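Mannose recognizing lectin (Marasmius oreades, PDB 4TKC) binds mannose in pockets of its bulb-type lectin fold, consistent with a carbohydrate-binding role. Local coordinates at residues A[98-103]-A[111-116]. Residues are numbered along the deposited sequence; the frame is centred on the assembly and turned at random.
With MAN (alpha-D-mannopyranose), chain D.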
loop_
_atom_site.group_PDB
_atom_site.type_symbol
_atom_site.label_atom_id
_atom_site.label_comp_id
_atom_site.label_asym_id
_atom_site.label_seq_id
_atom_site.Cartn_x
_atom_site.Cartn_y
_atom_site.Cartn_z
ATOM N N ASP A 98 -3.750 18.414 13.382
ATOM C CA ASP A 98 -3.893 19.866 13.164
ATOM C C ASP A 98 -4.390 20.202 11.764
ATOM O O ASP A 98 -4.695 21.409 11.492
ATOM C CB ASP A 98 -2.633 20.635 13.542
ATOM C CG ASP A 98 -1.444 20.385 12.645
ATOM O OD1 ASP A 98 -1.507 19.549 11.700
ATOM O OD2 ASP A 98 -0.367 20.952 13.004
ATOM N N GLY A 99 -4.473 19.144 10.912
ATOM C CA GLY A 99 -5.006 19.328 9.580
ATOM C C GLY A 99 -3.938 19.329 8.505
ATOM O O GLY A 99 -4.227 19.317 7.298
ATOM N N ASN A 100 -2.703 19.466 8.957
ATOM C CA ASN A 100 -1.583 19.540 8.045
ATOM C C ASN A 100 -1.205 18.121 7.586
ATOM O O ASN A 100 -1.223 17.186 8.405
ATOM C CB ASN A 100 -0.369 20.181 8.716
ATOM C CG ASN A 100 0.380 21.128 7.806
ATOM O OD1 ASN A 100 0.049 21.286 6.626
ATOM N ND2 ASN A 100 1.406 21.780 8.363
ATOM N N LEU A 101 -0.831 18.026 6.316
ATOM C CA LEU A 101 -0.326 16.736 5.746
ATOM C C LEU A 101 1.134 17.077 5.430
ATOM O O LEU A 101 1.428 18.014 4.660
ATOM C CB LEU A 101 -1.117 16.403 4.510
ATOM C CG LEU A 101 -0.665 15.080 3.832
ATOM C CD1 LEU A 101 -1.115 13.863 4.622
ATOM C CD2 LEU A 101 -1.196 15.053 2.409
ATOM N N VAL A 102 2.049 16.284 5.992
ATOM C CA VAL A 102 3.442 16.613 6.038
ATOM C C VAL A 102 4.328 15.434 5.579
ATOM O O VAL A 102 4.155 14.310 6.067
ATOM C CB VAL A 102 3.879 17.049 7.472
ATOM C CG1 VAL A 102 5.291 17.610 7.462
ATOM C CG2 VAL A 102 2.926 18.079 8.084
ATOM N N VAL A 103 5.296 15.733 4.700
ATOM C CA VAL A 103 6.414 14.785 4.419
ATOM C C VAL A 103 7.551 15.158 5.354
ATOM O O VAL A 103 8.080 16.292 5.293
ATOM C CB VAL A 103 6.926 14.834 2.974
ATOM C CG1 VAL A 103 8.102 13.875 2.829
ATOM C CG2 VAL A 103 5.818 14.478 1.976
ATOM N N VAL A 111 9.813 18.568 5.225
ATOM C CA VAL A 111 10.351 19.000 3.933
ATOM C C VAL A 111 9.284 19.324 2.866
ATOM O O VAL A 111 9.594 19.800 1.773
ATOM C CB VAL A 111 11.349 17.961 3.360
ATOM C CG1 VAL A 111 12.565 17.876 4.250
ATOM C CG2 VAL A 111 10.765 16.534 3.207
ATOM N N TRP A 112 8.033 19.085 3.217
ATOM C CA TRP A 112 6.898 19.443 2.388
ATOM C C TRP A 112 5.637 19.380 3.258
ATOM O O TRP A 112 5.526 18.588 4.207
ATOM C CB TRP A 112 6.758 18.506 1.182
ATOM C CG TRP A 112 5.621 18.829 0.259
ATOM C CD1 TRP A 112 5.693 19.544 -0.892
ATOM C CD2 TRP A 112 4.247 18.404 0.377
ATOM N NE1 TRP A 112 4.457 19.643 -1.468
ATOM C CE2 TRP A 112 3.554 18.934 -0.722
ATOM C CE3 TRP A 112 3.526 17.689 1.338
ATOM C CZ2 TRP A 112 2.185 18.729 -0.911
ATOM C CZ3 TRP A 112 2.194 17.498 1.156
ATOM C CH2 TRP A 112 1.533 17.989 0.022
ATOM N N HIS A 113 4.717 20.294 2.999
ATOM C CA HIS A 113 3.451 20.249 3.683
ATOM C C HIS A 113 2.354 20.887 2.848
ATOM O O HIS A 113 2.607 21.723 1.937
ATOM C CB HIS A 113 3.575 20.833 5.101
ATOM C CG HIS A 113 3.658 22.328 5.163
ATOM N ND1 HIS A 113 4.605 23.058 4.473
ATOM C CD2 HIS A 113 2.938 23.227 5.875
ATOM C CE1 HIS A 113 4.446 24.346 4.746
ATOM N NE2 HIS A 113 3.409 24.476 5.550
ATOM N N THR A 114 1.127 20.543 3.206
ATOM C CA THR A 114 -0.027 21.134 2.559
ATOM C C THR A 114 -0.276 22.585 3.009
ATOM O O THR A 114 -1.069 23.286 2.383
ATOM C CB THR A 114 -1.319 20.275 2.756
ATOM O OG1 THR A 114 -1.496 19.950 4.125
ATOM C CG2 THR A 114 -1.267 18.992 1.895
ATOM N N ASN A 115 0.251 22.952 4.178
ATOM C CA ASN A 115 -0.020 24.258 4.794
ATOM C C ASN A 115 -1.513 24.344 5.051
ATOM O O ASN A 115 -2.103 25.409 4.819
ATOM C CB ASN A 115 0.458 25.460 3.940
ATOM C CG ASN A 115 0.281 26.798 4.671
ATOM O OD1 ASN A 115 0.522 26.841 5.876
ATOM N ND2 ASN A 115 -0.196 27.881 3.975
ATOM N N THR A 116 -2.027 23.401 5.827
ATOM C CA THR A 116 -3.444 23.314 6.143
ATOM C C THR A 116 -3.613 22.922 7.617
ATOM O O THR A 116 -4.589 22.220 7.983
ATOM C CB THR A 116 -4.185 22.313 5.222
ATOM O OG1 THR A 116 -3.610 21.008 5.373
ATOM C CG2 THR A 116 -4.108 22.708 3.750
HETATM C C1 MAN D . 3.026 23.212 11.437
HETATM C C2 MAN D . 2.618 21.893 12.081
HETATM C C3 MAN D . 3.855 21.008 12.202
HETATM C C4 MAN D . 4.511 20.823 10.823
HETATM C C5 MAN D . 4.842 22.193 10.222
HETATM C C6 MAN D . 5.337 22.063 8.804
HETATM O O1 MAN D . 3.867 23.943 12.305
HETATM O O2 MAN D . 1.615 21.319 11.289
HETATM O O3 MAN D . 3.452 19.756 12.710
HETATM O O4 MAN D . 5.682 20.036 10.963
HETATM O O5 MAN D . 3.691 23.039 10.215
HETATM O O6 MAN D . 5.806 23.312 8.342
#
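V102 and H113 form a non-hydrogen-bonded antiparallel pair, and V103 faces W112 as a hydrogen-bonded one; the short strand axes run 166° apart. This is the beta hairpin 101-105/109-113 of a bulb-type lectin sheet, with 109-113 as the outermost strand within the chain. V103 N donates to W112 O at 2.9 Å, whereas V103 O receives V111 N and, weakly, W112 N: two residues facing one, a classic beta bulge. Toward the other end T114 N donates to L101 O, and beyond it side chains take over the pairing. T114 OG1, set between its own backbone N and carbonyl carbon, receives L101 N at 3.0 Å and donates to T116 OG1. T116 OG1 in turn donates to G99 O at 2.6 Å, which makes a relay from backbone to backbone. G99 has a positive phi, and a CB there would collide with T116 O.

On the face carrying V103 and W112, V103 CG2 lies 4.0 Å from W112 CE3, obliquely to the indole. L101 CB and CD2 touch T114 CG2, and the leucine side chain also packs on L42 and L93. V102 and H113 occupy the sugar-side face, where V102 CG2 comes near the mannose C4.

At the mannose site, D98 OD1 accepts N100 N from above the carboxylate plane, an Asx turn that leaves D98 OD2 to accept from mannose O2 at 2.6 Å. Q96 and Y104 bind the same sugar. The N100 amide is shared: OD1 accepts T116 N from well above its plane, which would help fix the amide's rotation. The amide and imidazole planes stand 77° apart, with N100 ND2 at the ring edge near H113 CD2 and mannose O6 over one ring face. N100 ND2 donates to mannose O2 at 3.0 Å, nearly straight at 166°.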